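Long-range contacts in glutathione S-transferase (Gordonia bronchialis, PDB 4PTS), which probably acts as a glutathione transferase, coupling a glutathione-binding thioredoxin-like domain to an all-helical C-terminal domain: residues B[27-32]-B[133-138]; B[46-51]-B[127-132]; B[106-111]-B[120-125]; B[33-38]-B[148-153]. All coordinates share one frame; numbering follows the deposited sequence.

In the fold
The four contacts show how a sheet and the chain around it are fitted together, here in the thioredoxin-like domain of a glutathione transferase. Interaction 2 pairs two central strands; interaction 1, about 11 Å away between centres, fits an N-terminal loop to the edge strand 134-137. A probable hydrogen bond, V136 N to V127 O at 2.8 Å, joins them. Interaction 3 centres about 10 Å from interaction 1 and meets it where N138 ND2 lies 2.9 Å from Y111 OH. Its V124 side chain lies about 4 Å from that of C56, the predicted nucleophile. Interaction 4 is away from the predicted sites, yet I33 CD1 reaches V127 CG1 at 3.6 Å.

Interaction 1. Residues B[27-32]-B[133-138]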
loop_
_atom_site.group_PDB
_atom_site.type_symbol
_atom_site.label_atom_id
_atom_site.label_comp_id
_atom_site.label_asym_id
_atom_site.label_seq_id
_atom_site.Cartn_x
_atom_site.Cartn_y
_atom_site.Cartn_z
ATOM N N LYS B 27 8.112 -22.689 -18.660
ATOM C CA LYS B 27 8.770 -23.972 -18.958
ATOM C C LYS B 27 8.680 -24.923 -17.747
ATOM O O LYS B 27 9.564 -24.905 -16.883
ATOM C CB LYS B 27 10.239 -23.751 -19.374
ATOM N N TYR B 28 7.617 -25.740 -17.685
ATOM C CA TYR B 28 7.433 -26.737 -16.596
ATOM C C TYR B 28 7.817 -28.164 -16.944
ATOM O O TYR B 28 8.067 -28.511 -18.102
ATOM C CB TYR B 28 5.992 -26.753 -16.049
ATOM C CG TYR B 28 5.612 -25.430 -15.490
ATOM C CD1 TYR B 28 6.429 -24.817 -14.533
ATOM C CD2 TYR B 28 4.472 -24.766 -15.906
ATOM C CE1 TYR B 28 6.120 -23.579 -14.005
ATOM C CE2 TYR B 28 4.149 -23.524 -15.375
ATOM C CZ TYR B 28 4.983 -22.935 -14.423
ATOM O OH TYR B 28 4.704 -21.700 -13.871
ATOM N N ILE B 29 7.876 -28.987 -15.907
ATOM C CA ILE B 29 8.087 -30.388 -16.064
ATOM C C ILE B 29 6.704 -30.988 -15.987
ATOM O O ILE B 29 6.111 -31.054 -14.919
ATOM C CB ILE B 29 9.030 -30.922 -14.986
ATOM C CG1 ILE B 29 10.350 -30.086 -15.015
ATOM C CG2 ILE B 29 9.235 -32.411 -15.213
ATOM C CD1 ILE B 29 11.535 -30.621 -14.213
ATOM N N GLU B 30 6.222 -31.457 -17.141
ATOM C CA GLU B 30 4.817 -31.863 -17.331
ATOM C C GLU B 30 4.540 -33.366 -17.020
ATOM O O GLU B 30 3.398 -33.793 -17.066
ATOM C CB GLU B 30 4.313 -31.535 -18.771
ATOM C CG GLU B 30 4.260 -30.056 -19.210
ATOM N N THR B 31 5.572 -34.156 -16.726
ATOM C CA THR B 31 5.414 -35.545 -16.293
ATOM C C THR B 31 4.344 -35.662 -15.218
ATOM O O THR B 31 4.300 -34.835 -14.337
ATOM C CB THR B 31 6.717 -36.045 -15.647
ATOM O OG1 THR B 31 7.796 -35.952 -16.570
ATOM C CG2 THR B 31 6.581 -37.463 -15.211
ATOM N N ARG B 32 3.505 -36.694 -15.246
ATOM C CA ARG B 32 2.439 -36.800 -14.245
ATOM C C ARG B 32 2.477 -38.054 -13.379
ATOM O O ARG B 32 2.932 -39.142 -13.781
ATOM C CB ARG B 32 1.070 -36.720 -14.894
ATOM C CG ARG B 32 0.850 -35.459 -15.690
ATOM C CD ARG B 32 -0.400 -35.595 -16.526
ATOM N NE ARG B 32 -1.566 -35.762 -15.668
ATOM C CZ ARG B 32 -2.753 -36.200 -16.078
ATOM N NH1 ARG B 32 -2.950 -36.527 -17.345
ATOM N NH2 ARG B 32 -3.753 -36.312 -15.215
ATOM N N GLY B 133 15.228 -39.098 -5.232
ATOM C CA GLY B 133 15.616 -37.701 -4.947
ATOM C C GLY B 133 15.454 -36.754 -6.124
ATOM O O GLY B 133 16.065 -35.691 -6.159
ATOM N N GLU B 134 14.593 -37.143 -7.060
ATOM C CA GLU B 134 14.428 -36.466 -8.329
ATOM C C GLU B 134 13.099 -35.784 -8.370
ATOM O O GLU B 134 12.112 -36.343 -7.891
ATOM C CB GLU B 134 14.357 -37.475 -9.447
ATOM C CG GLU B 134 15.674 -37.958 -9.993
ATOM C CD GLU B 134 15.460 -38.786 -11.236
ATOM O OE1 GLU B 134 14.290 -38.821 -11.711
ATOM O OE2 GLU B 134 16.461 -39.333 -11.758
ATOM N N VAL B 135 13.053 -34.611 -8.996
ATOM C CA VAL B 135 11.788 -33.916 -9.214
ATOM C C VAL B 135 10.987 -34.669 -10.264
ATOM O O VAL B 135 11.499 -34.996 -11.319
ATOM C CB VAL B 135 11.985 -32.469 -9.678
ATOM C CG1 VAL B 135 10.644 -31.840 -10.022
ATOM C CG2 VAL B 135 12.674 -31.660 -8.596
ATOM N N VAL B 136 9.730 -34.964 -9.953
ATOM C CA VAL B 136 8.851 -35.608 -10.917
ATOM C C VAL B 136 8.142 -34.552 -11.751
ATOM O O VAL B 136 8.177 -34.615 -12.971
ATOM C CB VAL B 136 7.831 -36.519 -10.224
ATOM C CG1 VAL B 136 6.951 -37.222 -11.253
ATOM C CG2 VAL B 136 8.558 -37.537 -9.361
ATOM N N THR B 137 7.547 -33.570 -11.078
ATOM C CA THR B 137 6.725 -32.551 -11.730
ATOM C C THR B 137 6.750 -31.235 -10.944
ATOM O O THR B 137 6.947 -31.252 -9.729
ATOM C CB THR B 137 5.266 -33.066 -11.884
ATOM O OG1 THR B 137 4.415 -32.029 -12.386
ATOM C CG2 THR B 137 4.694 -33.606 -10.570
ATOM N N ASN B 138 6.591 -30.107 -11.639
ATOM C CA ASN B 138 6.333 -28.819 -10.974
ATOM C C ASN B 138 5.234 -28.010 -11.682
ATOM O O ASN B 138 5.155 -26.783 -11.559
ATOM C CB ASN B 138 7.628 -28.006 -10.847
ATOM C CG ASN B 138 8.305 -27.777 -12.182
ATOM O OD1 ASN B 138 7.913 -28.372 -13.186
ATOM N ND2 ASN B 138 9.297 -26.887 -12.207
#
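The backbone of I29 runs beside T137 and N138, with the CA atoms of I29 and T137 5.0 Å apart. The contact thus places an irregular N-terminal loop against the end of edge strand 134-137 of the thioredoxin-like sheet, where V136 and T137 together face V127 in a classic beta bulge. I29 is held at both its polar backbone atoms. I29 N donates to N138 OD1 over 2.8 Å with an angle of 162° at the hydrogen, the donor lying in the plane of the amide carbonyl. I29 O receives T137 OG1 at 3.2 Å, nearly along the C=O axis, and a weak second bond from N138 N. In N138, chi1 of 56° sets CG between the backbone N and the carbonyl carbon, and from there OD1 meets I29 N, while ND2 bonds to Y111 OH. An alanine at N138 would probably leave I29 N and Y111 OH without these amide partners and let the loop drift from the strand. The ring of Y28 is turned 83° from that amide plane, with Y28 CB 3.8 Å from N138 OD1. T31 OG1 accepts a hydrogen bond from R114 NH1, and R114 NH2 also donates to V135 O. T31 also meets the strand through CB, 3.4 Å from V136 O, and through its methyl, T31 CG2 lying 4.0 Å from V136 CG1.

Interaction 2. Residues B[46-51]-B[127-132]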
loop_
_atom_site.group_PDB
_atom_site.type_symbol
_atom_site.label_atom_id
_atom_site.label_comp_id
_atom_site.label_asym_id
_atom_site.label_seq_id
_atom_site.Cartn_x
_atom_site.Cartn_y
_atom_site.Cartn_z
ATOM N N GLY B 46 3.760 -43.004 0.646
ATOM C CA GLY B 46 5.120 -43.084 1.124
ATOM C C GLY B 46 6.166 -42.926 0.037
ATOM O O GLY B 46 7.356 -42.908 0.326
ATOM N N ARG B 47 5.745 -42.776 -1.214
ATOM C CA ARG B 47 6.693 -42.770 -2.327
ATOM C C ARG B 47 7.165 -41.370 -2.743
ATOM O O ARG B 47 8.326 -41.182 -3.120
ATOM C CB ARG B 47 6.084 -43.478 -3.535
ATOM C CG ARG B 47 7.049 -43.553 -4.697
ATOM C CD ARG B 47 6.651 -44.629 -5.670
ATOM N NE ARG B 47 7.322 -44.461 -6.953
ATOM C CZ ARG B 47 7.242 -45.323 -7.965
ATOM N NH1 ARG B 47 6.523 -46.444 -7.851
ATOM N NH2 ARG B 47 7.898 -45.049 -9.093
ATOM N N TYR B 48 6.240 -40.416 -2.716
ATOM C CA TYR B 48 6.506 -39.057 -3.160
ATOM C C TYR B 48 6.459 -38.085 -1.987
ATOM O O TYR B 48 5.933 -38.396 -0.900
ATOM C CB TYR B 48 5.493 -38.647 -4.246
ATOM C CG TYR B 48 5.449 -39.634 -5.386
ATOM C CD1 TYR B 48 6.506 -39.735 -6.269
ATOM C CD2 TYR B 48 4.373 -40.483 -5.557
ATOM C CE1 TYR B 48 6.491 -40.641 -7.305
ATOM C CE2 TYR B 48 4.345 -41.397 -6.591
ATOM C CZ TYR B 48 5.411 -41.483 -7.465
ATOM O OH TYR B 48 5.421 -42.403 -8.517
ATOM N N ARG B 49 7.017 -36.903 -2.213
ATOM C CA ARG B 49 7.057 -35.857 -1.202
ATOM C C ARG B 49 6.800 -34.535 -1.893
ATOM O O ARG B 49 7.404 -34.206 -2.914
ATOM C CB ARG B 49 8.407 -35.867 -0.477
ATOM C CG ARG B 49 8.903 -34.518 0.012
ATOM C CD ARG B 49 10.009 -34.680 1.054
ATOM N NE ARG B 49 9.383 -34.743 2.362
ATOM C CZ ARG B 49 9.704 -34.012 3.417
ATOM N NH1 ARG B 49 10.719 -33.188 3.405
ATOM N NH2 ARG B 49 8.991 -34.133 4.507
ATOM N N LEU B 50 5.885 -33.783 -1.324
ATOM C CA LEU B 50 5.531 -32.502 -1.868
ATOM C C LEU B 50 6.464 -31.468 -1.284
ATOM O O LEU B 50 6.593 -31.398 -0.051
ATOM C CB LEU B 50 4.107 -32.167 -1.473
ATOM C CG LEU B 50 3.657 -30.731 -1.678
ATOM C CD1 LEU B 50 3.778 -30.324 -3.139
ATOM C CD2 LEU B 50 2.235 -30.611 -1.177
ATOM N N ILE B 51 7.113 -30.677 -2.145
ATOM C CA ILE B 51 7.883 -29.520 -1.685
ATOM C C ILE B 51 7.177 -28.214 -1.986
ATOM O O ILE B 51 6.828 -27.941 -3.116
ATOM C CB ILE B 51 9.260 -29.480 -2.318
ATOM C CG1 ILE B 51 10.025 -30.767 -1.975
ATOM C CG2 ILE B 51 10.005 -28.229 -1.861
ATOM C CD1 ILE B 51 10.216 -31.029 -0.478
ATOM N N VAL B 127 6.967 -31.873 -6.776
ATOM C CA VAL B 127 6.794 -33.181 -6.166
ATOM C C VAL B 127 8.006 -34.030 -6.494
ATOM O O VAL B 127 8.358 -34.225 -7.655
ATOM C CB VAL B 127 5.509 -33.878 -6.618
ATOM C CG1 VAL B 127 5.376 -35.187 -5.876
ATOM C CG2 VAL B 127 4.295 -33.011 -6.331
ATOM N N VAL B 128 8.628 -34.533 -5.441
ATOM C CA VAL B 128 9.864 -35.264 -5.555
ATOM C C VAL B 128 9.617 -36.717 -5.202
ATOM O O VAL B 128 8.882 -37.007 -4.256
ATOM C CB VAL B 128 10.889 -34.683 -4.583
ATOM C CG1 VAL B 128 12.258 -35.326 -4.771
ATOM C CG2 VAL B 128 10.978 -33.185 -4.784
ATOM N N GLU B 129 10.238 -37.628 -5.954
ATOM C CA GLU B 129 10.199 -39.052 -5.625
ATOM C C GLU B 129 11.315 -39.338 -4.637
ATOM O O GLU B 129 12.469 -39.031 -4.915
ATOM C CB GLU B 129 10.364 -39.916 -6.877
ATOM C CG GLU B 129 10.272 -41.422 -6.618
ATOM C CD GLU B 129 10.331 -42.267 -7.894
ATOM O OE1 GLU B 129 10.882 -41.770 -8.908
ATOM O OE2 GLU B 129 9.838 -43.434 -7.875
ATOM N N ILE B 130 10.964 -39.944 -3.502
ATOM C CA ILE B 130 11.833 -39.960 -2.329
ATOM C C ILE B 130 13.077 -40.833 -2.502
ATOM O O ILE B 130 14.210 -40.408 -2.212
ATOM C CB ILE B 130 11.047 -40.385 -1.078
ATOM C CG1 ILE B 130 9.969 -39.332 -0.766
ATOM C CG2 ILE B 130 12.000 -40.545 0.100
ATOM C CD1 ILE B 130 9.071 -39.643 0.416
ATOM N N ALA B 131 12.841 -42.050 -2.979
ATOM C CA ALA B 131 13.888 -43.055 -3.158
ATOM C C ALA B 131 14.993 -42.587 -4.111
ATOM O O ALA B 131 16.161 -42.956 -3.982
ATOM C CB ALA B 131 13.271 -44.352 -3.676
ATOM N N THR B 132 14.616 -41.758 -5.061
ATOM C CA THR B 132 15.521 -41.363 -6.102
ATOM C C THR B 132 16.018 -39.928 -5.903
ATOM O O THR B 132 17.117 -39.584 -6.320
ATOM C CB THR B 132 14.858 -41.594 -7.472
ATOM O OG1 THR B 132 15.796 -41.315 -8.496
ATOM C CG2 THR B 132 13.642 -40.731 -7.682
#
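The guanidinium of R47 and the carboxylate of E129 lie almost in one plane, 8° apart, with E129 OE2 at the guanidinium edge. E129 OE2 alone takes R47 NE at 2.9 Å and R47 NH2 at 2.8 Å; each bond is weak in angle, but together they make a salt bridge, and E44 gives R47 NH1 a second acidic partner. One face of the guanidinium carries the hydroxyl of Y48, displaced toward the rim; that hydroxyl is itself bonded to P42 O. The Y48 ring has R47 CG 3.8 Å above its centre and V128 O at its edge. R47 chi1 of -177° sets CG anti to the backbone N, over the Y48 ring; the arginine and glutamate chains then run extended to the salt bridge. These groups lie at one end of an antiparallel pair of the thioredoxin-like sheet, strands 48-51 and 127-129, their directions 150° apart. R49 and V128 form the hydrogen-bonded pair, with R49 N to V128 O and V128 N to R49 O both 2.8 Å; Y48 with E129 and L50 with V127 are the flanking non-hydrogen-bonded pairs. I130 N adds a straight bond to R47 O. On the face bearing Y48, V127 CG1 packs on Y48 CB; on the other, I51 CG1 rests against V128 CG2, while R49 leads off to a salt bridge with D99.

Interaction 3. Residues B[106-111]-B[120-125]; sequences RLKDAY and KGITVP
The loop that closes with the cis peptide bond between V124 and P125, the cis-proline signature of thioredoxin-fold domains, is braced by L107 and by K108 and Y111 of helix 108-114. I122 carries most of the apolar part. I122 CD1 lies over one face of the Y111 ring, 4.2 Å from the centroid and 25° off the normal, a CH-pi contact offset toward the rim, while I122 CG2 reaches Y111 CD1 at 3.7 Å. The same methyl, I122 CG2, also lies 3.8 Å from K108 CA; the K108 and I122 side chains cross at about a right angle. L107 works nearer the proline: with CG anti to the backbone N (chi1 -179°), L107 CD2 packs against V124 CG1 at 3.6 Å and beside T123 O. V124 in turn touches W89, a predicted glutathione-binding residue, and I51 of strand 48-53. The polar link is at the end of the tyrosine, where Y111 OH gives a hydrogen bond to T123 O at 2.8 Å, the donor tilted 19° from the carbonyl plane. N138 ND2 also bonds to this hydroxyl. Y111 OH thus ties the loop at T123 to the helix and, through N138, to the end of strand 134-137. Donating to T123 O while accepting from N138 ND2, the hydroxyl has its polarity satisfied in a buried place.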
loop_
_atom_site.group_PDB
_atom_site.type_symbol
_atom_site.label_atom_id
_atom_site.label_comp_id
_atom_site.label_asym_id
_atom_site.label_seq_id
_atom_site.Cartn_x
_atom_site.Cartn_y
_atom_site.Cartn_z
ATOM N N ARG B 106 19.166 -27.256 -0.676
ATOM C CA ARG B 106 18.410 -26.458 -1.632
ATOM C C ARG B 106 17.722 -27.328 -2.690
ATOM O O ARG B 106 18.247 -28.339 -3.145
ATOM C CB ARG B 106 19.316 -25.434 -2.309
ATOM C CG ARG B 106 20.569 -25.980 -2.986
ATOM C CD ARG B 106 21.197 -24.824 -3.786
ATOM N NE ARG B 106 22.592 -24.911 -4.299
ATOM C CZ ARG B 106 22.992 -25.393 -5.487
ATOM N NH1 ARG B 106 22.142 -25.939 -6.347
ATOM N NH2 ARG B 106 24.286 -25.357 -5.803
ATOM N N LEU B 107 16.544 -26.886 -3.093
ATOM C CA LEU B 107 15.694 -27.633 -3.999
ATOM C C LEU B 107 16.341 -27.845 -5.355
ATOM O O LEU B 107 16.048 -28.820 -6.017
ATOM C CB LEU B 107 14.347 -26.909 -4.144
ATOM C CG LEU B 107 13.265 -27.509 -5.019
ATOM C CD1 LEU B 107 12.838 -28.848 -4.457
ATOM C CD2 LEU B 107 12.077 -26.574 -5.138
ATOM N N LYS B 108 17.195 -26.926 -5.789
ATOM C CA LYS B 108 17.856 -27.092 -7.091
ATOM C C LYS B 108 18.534 -28.478 -7.253
ATOM O O LYS B 108 18.538 -29.051 -8.341
ATOM C CB LYS B 108 18.874 -25.979 -7.323
ATOM C CG LYS B 108 19.648 -26.078 -8.640
ATOM C CD LYS B 108 20.700 -24.977 -8.770
ATOM C CE LYS B 108 20.153 -23.672 -9.335
ATOM N NZ LYS B 108 20.717 -23.322 -10.666
ATOM N N ASP B 109 19.087 -29.012 -6.165
ATOM C CA ASP B 109 19.734 -30.335 -6.192
ATOM C C ASP B 109 18.785 -31.428 -6.672
ATOM O O ASP B 109 19.191 -32.320 -7.382
ATOM C CB ASP B 109 20.274 -30.704 -4.802
ATOM C CG ASP B 109 21.394 -29.757 -4.322
ATOM O OD1 ASP B 109 21.894 -28.931 -5.157
ATOM O OD2 ASP B 109 21.766 -29.866 -3.105
ATOM N N ALA B 110 17.515 -31.324 -6.302
ATOM C CA ALA B 110 16.507 -32.288 -6.697
ATOM C C ALA B 110 16.162 -32.204 -8.180
ATOM O O ALA B 110 15.868 -33.206 -8.819
ATOM C CB ALA B 110 15.254 -32.078 -5.859
ATOM N N TYR B 111 16.135 -30.993 -8.711
ATOM C CA TYR B 111 16.003 -30.795 -10.141
ATOM C C TYR B 111 17.258 -31.265 -10.865
ATOM O O TYR B 111 17.175 -31.828 -11.950
ATOM C CB TYR B 111 15.814 -29.327 -10.455
ATOM C CG TYR B 111 14.424 -28.777 -10.246
ATOM C CD1 TYR B 111 14.023 -28.295 -9.008
ATOM C CD2 TYR B 111 13.527 -28.675 -11.307
ATOM C CE1 TYR B 111 12.756 -27.752 -8.817
ATOM C CE2 TYR B 111 12.263 -28.126 -11.125
ATOM C CZ TYR B 111 11.883 -27.663 -9.878
ATOM O OH TYR B 111 10.641 -27.109 -9.699
ATOM N N LYS B 120 15.922 -24.444 -16.823
ATOM C CA LYS B 120 14.708 -23.650 -16.587
ATOM C C LYS B 120 14.545 -23.298 -15.090
ATOM O O LYS B 120 15.429 -23.547 -14.261
ATOM C CB LYS B 120 13.469 -24.333 -17.179
ATOM N N GLY B 121 13.416 -22.688 -14.760
ATOM C CA GLY B 121 13.172 -22.155 -13.425
ATOM C C GLY B 121 13.022 -23.202 -12.338
ATOM O O GLY B 121 12.381 -24.243 -12.539
ATOM N N ILE B 122 13.569 -22.896 -11.165
ATOM C CA ILE B 122 13.552 -23.801 -10.005
ATOM C C ILE B 122 12.425 -23.426 -9.019
ATOM O O ILE B 122 12.617 -22.665 -8.072
ATOM C CB ILE B 122 14.911 -23.767 -9.282
ATOM C CG1 ILE B 122 16.066 -23.977 -10.267
ATOM C CG2 ILE B 122 14.969 -24.821 -8.183
ATOM C CD1 ILE B 122 16.196 -25.385 -10.818
ATOM N N THR B 123 11.265 -24.029 -9.212
ATOM C CA THR B 123 10.051 -23.510 -8.589
ATOM C C THR B 123 9.438 -24.449 -7.577
ATOM O O THR B 123 9.708 -25.648 -7.562
ATOM C CB THR B 123 8.919 -23.146 -9.593
ATOM O OG1 THR B 123 8.047 -24.279 -9.816
ATOM C CG2 THR B 123 9.494 -22.598 -10.903
ATOM N N VAL B 124 8.554 -23.863 -6.779
ATOM C CA VAL B 124 7.612 -24.598 -5.955
ATOM C C VAL B 124 6.183 -24.262 -6.395
ATOM O O VAL B 124 5.897 -23.137 -6.810
ATOM C CB VAL B 124 7.788 -24.289 -4.465
ATOM C CG1 VAL B 124 9.047 -24.961 -3.955
ATOM C CG2 VAL B 124 7.838 -22.792 -4.220
ATOM N N PRO B 125 5.265 -25.230 -6.281
ATOM C CA PRO B 125 5.456 -26.535 -5.684
ATOM C C PRO B 125 6.157 -27.472 -6.631
ATOM O O PRO B 125 6.063 -27.310 -7.849
ATOM C CB PRO B 125 4.028 -27.020 -5.460
ATOM C CG PRO B 125 3.295 -26.430 -6.603
ATOM C CD PRO B 125 3.914 -25.083 -6.836
#

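Interaction 4. Residues B[33-38]-B[148-153]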
loop_
_atom_site.group_PDB
_atom_site.type_symbol
_atom_site.label_atom_id
_atom_site.label_comp_id
_atom_site.label_asym_id
_atom_site.label_seq_id
_atom_site.Cartn_x
_atom_site.Cartn_y
_atom_site.Cartn_z
ATOM N N ILE B 33 1.968 -37.855 -12.170
ATOM C CA ILE B 33 1.786 -38.884 -11.180
ATOM C C ILE B 33 0.330 -39.232 -11.294
ATOM O O ILE B 33 -0.542 -38.376 -11.038
ATOM C CB ILE B 33 2.108 -38.347 -9.778
ATOM C CG1 ILE B 33 3.616 -38.192 -9.648
ATOM C CG2 ILE B 33 1.556 -39.237 -8.670
ATOM C CD1 ILE B 33 4.012 -37.272 -8.513
ATOM N N THR B 34 0.079 -40.495 -11.640
ATOM C CA THR B 34 -1.232 -40.955 -12.084
ATOM C C THR B 34 -1.550 -42.334 -11.509
ATOM O O THR B 34 -0.636 -43.110 -11.256
ATOM C CB THR B 34 -1.301 -41.073 -13.632
ATOM O OG1 THR B 34 -0.254 -41.942 -14.114
ATOM C CG2 THR B 34 -1.213 -39.691 -14.301
ATOM N N ALA B 35 -2.838 -42.647 -11.345
ATOM C CA ALA B 35 -3.273 -43.958 -10.834
ATOM C C ALA B 35 -2.769 -45.078 -11.719
ATOM O O ALA B 35 -2.141 -45.999 -11.244
ATOM C CB ALA B 35 -4.783 -44.023 -10.739
ATOM N N ASP B 36 -3.037 -44.983 -13.015
ATOM C CA ASP B 36 -2.555 -45.984 -13.981
ATOM C C ASP B 36 -1.031 -46.004 -14.155
ATOM O O ASP B 36 -0.502 -46.921 -14.754
ATOM C CB ASP B 36 -3.232 -45.792 -15.359
ATOM C CG ASP B 36 -3.027 -44.382 -15.945
ATOM O OD1 ASP B 36 -2.947 -43.400 -15.166
ATOM O OD2 ASP B 36 -2.950 -44.250 -17.191
ATOM N N GLY B 37 -0.331 -44.987 -13.679
ATOM C CA GLY B 37 1.121 -44.928 -13.836
ATOM C C GLY B 37 1.621 -44.708 -15.259
ATOM O O GLY B 37 2.745 -45.095 -15.589
ATOM N N ARG B 38 0.796 -44.056 -16.084
ATOM C CA ARG B 38 1.109 -43.796 -17.505
ATOM C C ARG B 38 2.545 -43.334 -17.766
ATOM O O ARG B 38 3.224 -43.901 -18.625
ATOM C CB ARG B 38 0.124 -42.776 -18.127
ATOM N N SER B 148 -6.991 -34.326 -6.865
ATOM C CA SER B 148 -8.406 -34.650 -6.861
ATOM C C SER B 148 -8.739 -35.921 -7.687
ATOM O O SER B 148 -9.605 -36.715 -7.272
ATOM C CB SER B 148 -9.234 -33.480 -7.380
ATOM O OG SER B 148 -8.976 -32.297 -6.658
ATOM N N LEU B 149 -8.063 -36.139 -8.824
ATOM C CA LEU B 149 -8.464 -37.224 -9.742
ATOM C C LEU B 149 -7.686 -38.518 -9.596
ATOM O O LEU B 149 -8.282 -39.589 -9.664
ATOM C CB LEU B 149 -8.373 -36.781 -11.192
ATOM C CG LEU B 149 -9.260 -35.607 -11.570
ATOM C CD1 LEU B 149 -9.179 -35.412 -13.085
ATOM C CD2 LEU B 149 -10.700 -35.748 -11.092
ATOM N N GLU B 150 -6.375 -38.438 -9.416
ATOM C CA GLU B 150 -5.543 -39.640 -9.411
ATOM C C GLU B 150 -5.292 -40.242 -8.016
ATOM O O GLU B 150 -5.151 -41.447 -7.882
ATOM C CB GLU B 150 -4.224 -39.365 -10.126
ATOM C CG GLU B 150 -4.371 -38.847 -11.560
ATOM C CD GLU B 150 -5.063 -39.824 -12.514
ATOM O OE1 GLU B 150 -4.587 -40.974 -12.707
ATOM O OE2 GLU B 150 -6.096 -39.426 -13.099
ATOM N N TRP B 151 -5.286 -39.417 -6.975
ATOM C CA TRP B 151 -5.079 -39.902 -5.607
ATOM C C TRP B 151 -6.402 -40.249 -4.949
ATOM O O TRP B 151 -6.490 -40.424 -3.734
ATOM C CB TRP B 151 -4.374 -38.847 -4.776
ATOM C CG TRP B 151 -3.039 -38.613 -5.252
ATOM C CD1 TRP B 151 -2.668 -38.003 -6.414
ATOM C CD2 TRP B 151 -1.846 -38.980 -4.598
ATOM N NE1 TRP B 151 -1.297 -37.972 -6.533
ATOM C CE2 TRP B 151 -0.769 -38.563 -5.421
ATOM C CE3 TRP B 151 -1.569 -39.610 -3.381
ATOM C CZ2 TRP B 151 0.551 -38.766 -5.073
ATOM C CZ3 TRP B 151 -0.258 -39.818 -3.031
ATOM C CH2 TRP B 151 0.796 -39.389 -3.876
ATOM N N THR B 152 -7.433 -40.368 -5.760
ATOM C CA THR B 152 -8.780 -40.507 -5.253
ATOM C C THR B 152 -8.959 -41.677 -4.268
ATOM O O THR B 152 -9.749 -41.592 -3.320
ATOM C CB THR B 152 -9.779 -40.573 -6.421
ATOM O OG1 THR B 152 -11.074 -40.832 -5.896
ATOM C CG2 THR B 152 -9.387 -41.659 -7.450
ATOM N N ALA B 153 -8.196 -42.748 -4.452
ATOM C CA ALA B 153 -8.265 -43.900 -3.556
ATOM C C ALA B 153 -7.816 -43.636 -2.103
ATOM O O ALA B 153 -8.154 -44.403 -1.211
ATOM C CB ALA B 153 -7.456 -45.047 -4.151
#
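I33 against W151 is the close-packed half of this contact, A35 and D36 beside E150 its solvent half. It joins an N-terminal loop to E150 and W151, which follow on from helix 140-149 of the thioredoxin-like domain. On the inner side I33 CG2 lies 3.8 Å from W151 CZ2 and meets NE1 as well, coming at the indole obliquely. Y48 and V43 touch both side chains, and F147 meets W151 edge-to-face, so this half is buried and largely apolar. Outward, a type I turn over T34 to G37, closed by G37 N to T34 O at 3.1 Å, presents its backbone to a single carboxylate. A35 N gives its hydrogen to E150 OE1 at 2.8 Å with an angle of 155°, using the anti lone pair of that oxygen. The bend at chi2 (-62°) brings CD round, and the chain lies side by side with T34, whose CA is 3.8 Å from E150 CG. An alanine at E150 would probably leave A35 N without its carboxylate mate and the turn freer to move, since only CB would remain beside it. Here the charges are less comfortable: D36 OD1 stands 3.8 Å from E150 OE1, a like-charged pair that may raise the proton affinity of one of them, although solvent should soften the effect. D36 OD1 also receives a weak hydrogen bond from T34 OG1 at 3.2 Å.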